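Local atomic coordinates of estrogen receptor (Crassostrea gigas, PDB entry 4N1Y), a protein that probably acts as a nuclear hormone receptor that regulates transcription constitutively, its steroid-responsive switch having become vestigial. Residues B[88-91]-B[97-100]; B[127-132]-B[192-197]; B[137-142]-B[179-184]. All blocks are in the same frame, centred on the assembly; numbering follows the deposited sequence.

Interaction 1: residues B[88-91]-B[97-100]; sequences FRSI and SLAF
R89, the last residue of helix 67-89, and S90 just after it bind the backbone of strand 97-99 by polar contacts, S90 as acceptor and R89 as donor. The hydroxyl of S90 takes the backbone NH of A99, with A99 N 2.6 Å from S90 OG and an N-H...O angle of 161°. That oxygen is turned anti to its own carbonyl carbon (chi1 -65°), beside the backbone N; from there it also bonds to C86 O one helical turn back, so it joins helix end and strand. The second bond is weak: R89 NE lies 3.3 Å from A99 O, which sits at the edge of the guanidinium, near its plane. F100 O comes within 3.5 Å of R89 NE, but the angle is too poor for a bond. The bend of the R89 chain at chi3 (-57°) brings NE to A99 O and turns the outer nitrogens away from the strand; NH2 makes a long, weak ion pair with E48. Apolar contact is slighter: L98 CD2 lies 3.6 Å from S90 CB. This is the corner of the nuclear receptor ligand-binding domain where a core helix passes into the two-stranded hairpin 97-99/104-107. In vertebrate estrogen receptors an arginine and a glutamate in this region hold the steroid phenol; R89 and E48 are probably their counterparts.

Interaction 2: residues B[127-132]-B[192-197]; sequences SEQMMQ and LLLLTH
The flat carboxamide of Q129 stays away from L194, which meets the aliphatic root of that side chain: L194 CD2 rests 3.6 Å from Q129 CB and 3.9 Å from Q129 CG. A bend at chi2 (-61°) leads the amide away from the leucine, and the Q129 side chain packs on Y159 of the second subunit. A second flat group, the H197 ring, belongs to the same helix as L194 and does not cross to 127-132. T196 OG1 stands 3.7 Å above one face of it, offset toward the rim, and its NE2 is hydrogen-bonded to N150 OD1 of the second subunit. T196 OG1 is itself tied down within its helix, 2.8 Å from L193 O, an oxygen that also accepts from T196 N.

Between the helices the contact is wholly apolar. Both L194 methyls touch Q129 CB, CD2 the more closely, and L194 CD1 also meets M130 CG at 3.9 Å. No hydrogen bond crosses. L194 is the one residue of 192-197 that touches 127-132; its CA is 7.8 Å from the CA of Q129.

Helices 117-132 and 187-215 thus meet in a buried contact beside the second subunit. M130 also packs on L84 and A87 of helix 67-89, L195 turns to helix 137-149, and the second subunit adds a salt bridge from its R155 to E128.

Interaction 3: residues B[137-142]-B[179-184]; sequences KDELLL and KYHPDN
Neighbouring acidic residues on the first turn of helix 137-149 each take one ring: D138 binds Y180, at the end of helix 159-180, and E139 binds H181, the residue just after it. The firmer half is the buried carboxylate of E139. H181 NE2 lies 2.7 Å from E139 OE1, with an N-H...O angle of 151°; the donor arrives on the syn side, 25° out of the carboxylate plane, while the oxygen stays close to the plane of the imidazole. The E139 chain is extended beyond CG, which carries its carboxylate across to the ring edge. E139 OE1 also accepts from the backbone N of H136, and OE2 from H187 NE2, so both oxygens are engaged. Such a setting between two imidazoles may favour a negative carboxylate and raise the histidines' affinity for a proton. Y180 CB lies 3.7 Å above one face of the H181 ring.

The D138-Y180 half is more exposed, both residues being partly open to solvent. The hydroxyl of Y180 donates to D138, OH to OD2 2.7 Å, but meets that oxygen from above the carboxylate plane, 41° out of it; the two side chains cross at about a right angle. Nearby K179 NZ remains 5.2 Å from D138 OD2, too far for a salt bridge, though its charge may still be felt. Beyond H181 the exposed type II turn to N184 leaves the interface altogether, and N184 caps R186 N.

In the fold, the pair closes the start of helix 137-149 against the end of helix 159-180. N15 of helix 7-15 holds the other oxygen of D138, H136 stacks on the Y180 ring, and T176 touches both acids from one turn earlier in helix 159-180.

How the interactions relate
Interactions 1 and 2 are buried, whereas interaction 3 is partly buried and opens to solvent. Their chemistry follows: side chains holding strand backbone in interaction 1, apolar packing alone in interaction 2, acids paired with a tyrosine and a histidine in interaction 3. Interactions 1 and 2 touch directly, I91 CD1 lying 3.9 Å from M130 CB. F88 of 88-91 also packs on K137 and L140, joining the end of helix 67-89 to interaction 3. Interactions 2 and 3 do not touch, but they bridge consecutive pairs of helices: 117-132 and 137-149 on one side, 159-180 and 187-215 on the other. Of the three, interaction 2 alone reaches the second subunit.

Interaction 1: residues B[88-91]-B[97-100]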
loop_
_atom_site.group_PDB
_atom_site.type_symbol
_atom_site.label_atom_id
_atom_site.label_comp_id
_atom_site.label_asym_id
_atom_site.label_seq_id
_atom_site.Cartn_x
_atom_site.Cartn_y
_atom_site.Cartn_z
ATOM N N PHE B 88 -0.022 15.149 -7.089
ATOM C CA PHE B 88 -0.337 15.579 -8.443
ATOM C C PHE B 88 -0.245 17.098 -8.527
ATOM O O PHE B 88 0.217 17.634 -9.533
ATOM C CB PHE B 88 -1.727 15.091 -8.884
ATOM C CG PHE B 88 -1.976 15.231 -10.372
ATOM C CD1 PHE B 88 -1.409 14.339 -11.276
ATOM C CD2 PHE B 88 -2.746 16.277 -10.872
ATOM C CE1 PHE B 88 -1.633 14.466 -12.645
ATOM C CE2 PHE B 88 -2.963 16.416 -12.239
ATOM C CZ PHE B 88 -2.401 15.507 -13.125
ATOM N N ARG B 89 -0.692 17.791 -7.478
ATOM C CA ARG B 89 -0.515 19.244 -7.401
ATOM C C ARG B 89 0.966 19.603 -7.483
ATOM O O ARG B 89 1.319 20.690 -7.929
ATOM C CB ARG B 89 -1.120 19.825 -6.105
ATOM C CG ARG B 89 -2.588 20.238 -6.180
ATOM C CD ARG B 89 -3.050 20.968 -4.909
ATOM N NE ARG B 89 -2.845 20.169 -3.697
ATOM C CZ ARG B 89 -3.758 19.346 -3.179
ATOM N NH1 ARG B 89 -4.942 19.207 -3.762
ATOM N NH2 ARG B 89 -3.495 18.653 -2.080
ATOM N N SER B 90 1.821 18.673 -7.074
ATOM C CA SER B 90 3.240 18.947 -6.915
ATOM C C SER B 90 4.106 18.443 -8.065
ATOM O O SER B 90 5.336 18.510 -7.994
ATOM C CB SER B 90 3.731 18.365 -5.592
ATOM O OG SER B 90 3.096 19.034 -4.514
ATOM N N ILE B 91 3.463 17.935 -9.111
ATOM C CA ILE B 91 4.164 17.294 -10.222
ATOM C C ILE B 91 5.250 18.162 -10.873
ATOM O O ILE B 91 6.301 17.640 -11.242
ATOM C CB ILE B 91 3.164 16.885 -11.344
ATOM C CG1 ILE B 91 2.440 15.597 -10.989
ATOM C CG2 ILE B 91 3.861 16.709 -12.699
ATOM C CD1 ILE B 91 1.759 14.992 -12.172
ATOM N N SER B 97 9.626 19.940 -3.967
ATOM C CA SER B 97 8.738 20.486 -2.951
ATOM C C SER B 97 7.321 19.996 -3.121
ATOM O O SER B 97 6.963 19.478 -4.175
ATOM C CB SER B 97 8.764 22.007 -2.999
ATOM O OG SER B 97 8.529 22.473 -4.316
ATOM N N LEU B 98 6.515 20.161 -2.078
ATOM C CA LEU B 98 5.113 19.772 -2.145
ATOM C C LEU B 98 4.237 21.014 -2.070
ATOM O O LEU B 98 4.381 21.849 -1.169
ATOM C CB LEU B 98 4.762 18.785 -1.036
ATOM C CG LEU B 98 5.441 17.435 -1.246
ATOM C CD1 LEU B 98 5.180 16.496 -0.087
ATOM C CD2 LEU B 98 5.004 16.812 -2.560
ATOM N N ALA B 99 3.350 21.141 -3.046
ATOM C CA ALA B 99 2.432 22.263 -3.103
ATOM C C ALA B 99 1.092 21.884 -2.475
ATOM O O ALA B 99 0.207 21.367 -3.159
ATOM C CB ALA B 99 2.249 22.719 -4.536
ATOM N N PHE B 100 0.948 22.137 -1.176
ATOM C CA PHE B 100 -0.288 21.817 -0.459
ATOM C C PHE B 100 -1.400 22.746 -0.895
ATOM O O PHE B 100 -2.566 22.359 -1.026
ATOM C CB PHE B 100 -0.058 21.888 1.043
ATOM C CG PHE B 100 1.005 20.958 1.499
ATOM C CD1 PHE B 100 0.725 19.619 1.708
ATOM C CD2 PHE B 100 2.304 21.410 1.679
ATOM C CE1 PHE B 100 1.717 18.744 2.099
ATOM C CE2 PHE B 100 3.302 20.543 2.077
ATOM C CZ PHE B 100 3.009 19.207 2.287
#

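Interaction 2: residues B[127-132]-B[192-197]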
loop_
_atom_site.group_PDB
_atom_site.type_symbol
_atom_site.label_atom_id
_atom_site.label_comp_id
_atom_site.label_asym_id
_atom_site.label_seq_id
_atom_site.Cartn_x
_atom_site.Cartn_y
_atom_site.Cartn_z
ATOM N N SER B 127 5.325 11.899 -6.426
ATOM C CA SER B 127 5.124 13.023 -7.339
ATOM C C SER B 127 6.061 12.947 -8.549
ATOM O O SER B 127 5.618 13.045 -9.701
ATOM C CB SER B 127 5.332 14.348 -6.617
ATOM O OG SER B 127 4.901 15.433 -7.425
ATOM N N GLU B 128 7.340 12.698 -8.279
ATOM C CA GLU B 128 8.322 12.585 -9.335
ATOM C C GLU B 128 8.002 11.445 -10.292
ATOM O O GLU B 128 8.194 11.562 -11.507
ATOM C CB GLU B 128 9.707 12.342 -8.761
ATOM C CG GLU B 128 10.794 12.663 -9.760
ATOM C CD GLU B 128 12.139 12.135 -9.342
ATOM O OE1 GLU B 128 12.294 11.789 -8.152
ATOM O OE2 GLU B 128 13.039 12.068 -10.209
ATOM N N GLN B 129 7.506 10.342 -9.747
ATOM C CA GLN B 129 7.148 9.216 -10.582
ATOM C C GLN B 129 5.980 9.552 -11.488
ATOM O O GLN B 129 5.967 9.153 -12.658
ATOM C CB GLN B 129 6.829 8.002 -9.733
ATOM C CG GLN B 129 8.010 7.553 -8.938
ATOM C CD GLN B 129 9.161 7.169 -9.810
ATOM O OE1 GLN B 129 8.978 6.540 -10.849
ATOM N NE2 GLN B 129 10.369 7.554 -9.404
ATOM N N MET B 130 5.025 10.313 -10.965
ATOM C CA MET B 130 3.888 10.737 -11.775
ATOM C C MET B 130 4.373 11.611 -12.921
ATOM O O MET B 130 3.901 11.492 -14.056
ATOM C CB MET B 130 2.864 11.484 -10.938
ATOM C CG MET B 130 2.252 10.664 -9.813
ATOM S SD MET B 130 1.198 11.756 -8.825
ATOM C CE MET B 130 0.024 10.620 -8.112
ATOM N N MET B 131 5.291 12.515 -12.601
ATOM C CA MET B 131 5.908 13.378 -13.602
ATOM C C MET B 131 6.587 12.531 -14.663
ATOM O O MET B 131 6.445 12.771 -15.850
ATOM C CB MET B 131 6.921 14.335 -12.957
ATOM C CG MET B 131 7.652 15.204 -13.958
ATOM S SD MET B 131 9.117 16.035 -13.312
ATOM C CE MET B 131 10.233 14.632 -13.160
ATOM N N GLN B 132 7.347 11.543 -14.219
ATOM C CA GLN B 132 8.079 10.687 -15.132
ATOM C C GLN B 132 7.168 9.811 -15.994
ATOM O O GLN B 132 7.513 9.486 -17.123
ATOM C CB GLN B 132 9.051 9.816 -14.344
ATOM C CG GLN B 132 10.235 10.597 -13.793
ATOM C CD GLN B 132 11.297 9.699 -13.200
ATOM O OE1 GLN B 132 11.017 8.883 -12.319
ATOM N NE2 GLN B 132 12.528 9.847 -13.674
ATOM N N LEU B 192 -0.166 2.037 -11.044
ATOM C CA LEU B 192 -0.839 1.387 -9.934
ATOM C C LEU B 192 0.141 1.082 -8.794
ATOM O O LEU B 192 -0.202 1.218 -7.626
ATOM C CB LEU B 192 -1.510 0.112 -10.427
ATOM C CG LEU B 192 -2.689 0.493 -11.324
ATOM C CD1 LEU B 192 -3.482 -0.705 -11.699
ATOM C CD2 LEU B 192 -3.565 1.539 -10.619
ATOM N N LEU B 193 1.385 0.751 -9.132
ATOM C CA LEU B 193 2.381 0.458 -8.109
ATOM C C LEU B 193 2.643 1.669 -7.221
ATOM O O LEU B 193 3.024 1.516 -6.068
ATOM C CB LEU B 193 3.701 0.013 -8.734
ATOM C CG LEU B 193 3.813 -1.378 -9.353
ATOM C CD1 LEU B 193 5.221 -1.588 -9.891
ATOM C CD2 LEU B 193 3.444 -2.456 -8.359
ATOM N N LEU B 194 2.407 2.867 -7.748
ATOM C CA LEU B 194 2.547 4.057 -6.931
ATOM C C LEU B 194 1.574 4.049 -5.775
ATOM O O LEU B 194 1.891 4.531 -4.679
ATOM C CB LEU B 194 2.320 5.320 -7.745
ATOM C CG LEU B 194 3.358 5.542 -8.826
ATOM C CD1 LEU B 194 3.046 6.830 -9.579
ATOM C CD2 LEU B 194 4.744 5.554 -8.226
ATOM N N LEU B 195 0.405 3.460 -6.006
ATOM C CA LEU B 195 -0.624 3.460 -4.978
ATOM C C LEU B 195 -0.186 2.771 -3.710
ATOM O O LEU B 195 -0.602 3.174 -2.628
ATOM C CB LEU B 195 -1.910 2.815 -5.479
ATOM C CG LEU B 195 -2.718 3.593 -6.514
ATOM C CD1 LEU B 195 -4.006 2.819 -6.825
ATOM C CD2 LEU B 195 -3.033 5.000 -6.043
ATOM N N THR B 196 0.662 1.755 -3.826
ATOM C CA THR B 196 1.172 1.105 -2.630
ATOM C C THR B 196 1.943 2.115 -1.750
ATOM O O THR B 196 1.898 2.027 -0.523
ATOM C CB THR B 196 2.076 -0.066 -2.954
ATOM O OG1 THR B 196 3.303 0.436 -3.489
ATOM C CG2 THR B 196 1.413 -1.003 -3.969
ATOM N N HIS B 197 2.658 3.058 -2.363
ATOM C CA HIS B 197 3.411 4.031 -1.564
ATOM C C HIS B 197 2.495 5.069 -0.940
ATOM O O HIS B 197 2.705 5.495 0.203
ATOM C CB HIS B 197 4.503 4.683 -2.410
ATOM C CG HIS B 197 5.501 3.690 -2.906
ATOM N ND1 HIS B 197 6.352 3.019 -2.055
ATOM C CD2 HIS B 197 5.707 3.165 -4.140
ATOM C CE1 HIS B 197 7.073 2.155 -2.752
ATOM N NE2 HIS B 197 6.694 2.214 -4.016
#

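Interaction 3: residues B[137-142]-B[179-184]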
loop_
_atom_site.group_PDB
_atom_site.type_symbol
_atom_site.label_atom_id
_atom_site.label_comp_id
_atom_site.label_asym_id
_atom_site.label_seq_id
_atom_site.Cartn_x
_atom_site.Cartn_y
_atom_site.Cartn_z
ATOM N N LYS B 137 -4.458 14.292 -16.206
ATOM C CA LYS B 137 -5.476 14.578 -15.183
ATOM C C LYS B 137 -6.528 13.470 -15.116
ATOM O O LYS B 137 -6.853 12.969 -14.021
ATOM C CB LYS B 137 -6.169 15.913 -15.437
ATOM C CG LYS B 137 -7.100 16.325 -14.306
ATOM C CD LYS B 137 -7.994 17.480 -14.724
ATOM C CE LYS B 137 -8.993 17.869 -13.636
ATOM N NZ LYS B 137 -9.650 19.179 -13.950
ATOM N N ASP B 138 -7.041 13.082 -16.289
ATOM C CA ASP B 138 -8.029 12.010 -16.377
ATOM C C ASP B 138 -7.564 10.745 -15.692
ATOM O O ASP B 138 -8.361 10.031 -15.096
ATOM C CB ASP B 138 -8.370 11.699 -17.825
ATOM C CG ASP B 138 -9.158 12.794 -18.468
ATOM O OD1 ASP B 138 -9.613 13.706 -17.744
ATOM O OD2 ASP B 138 -9.342 12.732 -19.696
ATOM N N GLU B 139 -6.279 10.447 -15.800
ATOM C CA GLU B 139 -5.756 9.283 -15.117
ATOM C C GLU B 139 -5.782 9.530 -13.616
ATOM O O GLU B 139 -6.136 8.633 -12.856
ATOM C CB GLU B 139 -4.350 8.961 -15.599
ATOM C CG GLU B 139 -4.266 8.788 -17.112
ATOM C CD GLU B 139 -2.859 8.446 -17.586
ATOM O OE1 GLU B 139 -2.124 9.386 -17.960
ATOM O OE2 GLU B 139 -2.488 7.250 -17.582
ATOM N N LEU B 140 -5.453 10.747 -13.185
ATOM C CA LEU B 140 -5.466 11.026 -11.754
ATOM C C LEU B 140 -6.878 10.936 -11.169
ATOM O O LEU B 140 -7.083 10.334 -10.107
ATOM C CB LEU B 140 -4.889 12.407 -11.445
ATOM C CG LEU B 140 -5.108 12.660 -9.935
ATOM C CD1 LEU B 140 -3.913 12.245 -9.055
ATOM C CD2 LEU B 140 -5.559 14.079 -9.634
ATOM N N LEU B 141 -7.840 11.540 -11.864
ATOM C CA LEU B 141 -9.242 11.437 -11.485
ATOM C C LEU B 141 -9.633 9.968 -11.264
ATOM O O LEU B 141 -10.280 9.624 -10.274
ATOM C CB LEU B 141 -10.125 12.081 -12.554
ATOM C CG LEU B 141 -9.947 13.601 -12.613
ATOM C CD1 LEU B 141 -10.852 14.254 -13.631
ATOM C CD2 LEU B 141 -10.203 14.189 -11.255
ATOM N N LEU B 142 -9.232 9.103 -12.185
ATOM C CA LEU B 142 -9.555 7.690 -12.062
ATOM C C LEU B 142 -8.835 7.108 -10.864
ATOM O O LEU B 142 -9.387 6.325 -10.103
ATOM C CB LEU B 142 -9.169 6.947 -13.340
ATOM C CG LEU B 142 -10.063 7.341 -14.523
ATOM C CD1 LEU B 142 -9.604 6.638 -15.794
ATOM C CD2 LEU B 142 -11.556 7.065 -14.223
ATOM N N LYS B 179 -5.520 5.773 -24.354
ATOM C CA LYS B 179 -5.731 7.059 -25.021
ATOM C C LYS B 179 -4.483 7.955 -24.949
ATOM O O LYS B 179 -4.037 8.487 -25.953
ATOM C CB LYS B 179 -6.940 7.774 -24.416
ATOM C CG LYS B 179 -7.407 8.949 -25.221
ATOM C CD LYS B 179 -8.398 9.802 -24.454
ATOM C CE LYS B 179 -8.882 10.947 -25.343
ATOM N NZ LYS B 179 -9.958 11.777 -24.733
ATOM N N TYR B 180 -3.943 8.147 -23.750
ATOM C CA TYR B 180 -2.822 9.064 -23.574
ATOM C C TYR B 180 -1.477 8.368 -23.688
ATOM O O TYR B 180 -0.454 9.032 -23.837
ATOM C CB TYR B 180 -2.916 9.782 -22.227
ATOM C CG TYR B 180 -4.160 10.601 -22.108
ATOM C CD1 TYR B 180 -4.326 11.750 -22.873
ATOM C CD2 TYR B 180 -5.192 10.211 -21.264
ATOM C CE1 TYR B 180 -5.481 12.498 -22.786
ATOM C CE2 TYR B 180 -6.345 10.951 -21.165
ATOM C CZ TYR B 180 -6.490 12.095 -21.925
ATOM O OH TYR B 180 -7.648 12.837 -21.831
ATOM N N HIS B 181 -1.461 7.038 -23.598
ATOM C CA HIS B 181 -0.189 6.325 -23.698
ATOM C C HIS B 181 -0.300 5.016 -24.482
ATOM O O HIS B 181 -0.006 3.961 -23.943
ATOM C CB HIS B 181 0.357 6.032 -22.298
ATOM C CG HIS B 181 0.272 7.193 -21.359
ATOM N ND1 HIS B 181 1.174 8.234 -21.375
ATOM C CD2 HIS B 181 -0.599 7.465 -20.358
ATOM C CE1 HIS B 181 0.851 9.107 -20.437
ATOM N NE2 HIS B 181 -0.218 8.661 -19.801
ATOM N N PRO B 182 -0.675 5.085 -25.771
ATOM C CA PRO B 182 -1.004 3.899 -26.586
ATOM C C PRO B 182 0.115 2.862 -26.672
ATOM O O PRO B 182 1.285 3.208 -26.901
ATOM C CB PRO B 182 -1.260 4.483 -27.974
ATOM C CG PRO B 182 -0.498 5.766 -27.968
ATOM C CD PRO B 182 -0.608 6.307 -26.588
ATOM N N ASP B 183 -0.272 1.608 -26.457
ATOM C CA ASP B 183 0.576 0.427 -26.629
ATOM C C ASP B 183 1.650 0.291 -25.563
ATOM O O ASP B 183 2.502 -0.589 -25.637
ATOM C CB ASP B 183 1.198 0.419 -28.018
ATOM C CG ASP B 183 0.150 0.348 -29.106
ATOM O OD1 ASP B 183 -0.988 -0.057 -28.775
ATOM O OD2 ASP B 183 0.457 0.680 -30.276
ATOM N N ASN B 184 1.597 1.149 -24.556
ATOM C CA ASN B 184 2.495 1.009 -23.429
ATOM C C ASN B 184 1.905 0.086 -22.360
ATOM O O ASN B 184 1.107 0.529 -21.530
ATOM C CB ASN B 184 2.798 2.367 -22.824
ATOM C CG ASN B 184 3.930 2.314 -21.835
ATOM O OD1 ASN B 184 4.253 1.258 -21.278
ATOM N ND2 ASN B 184 4.544 3.456 -21.603
#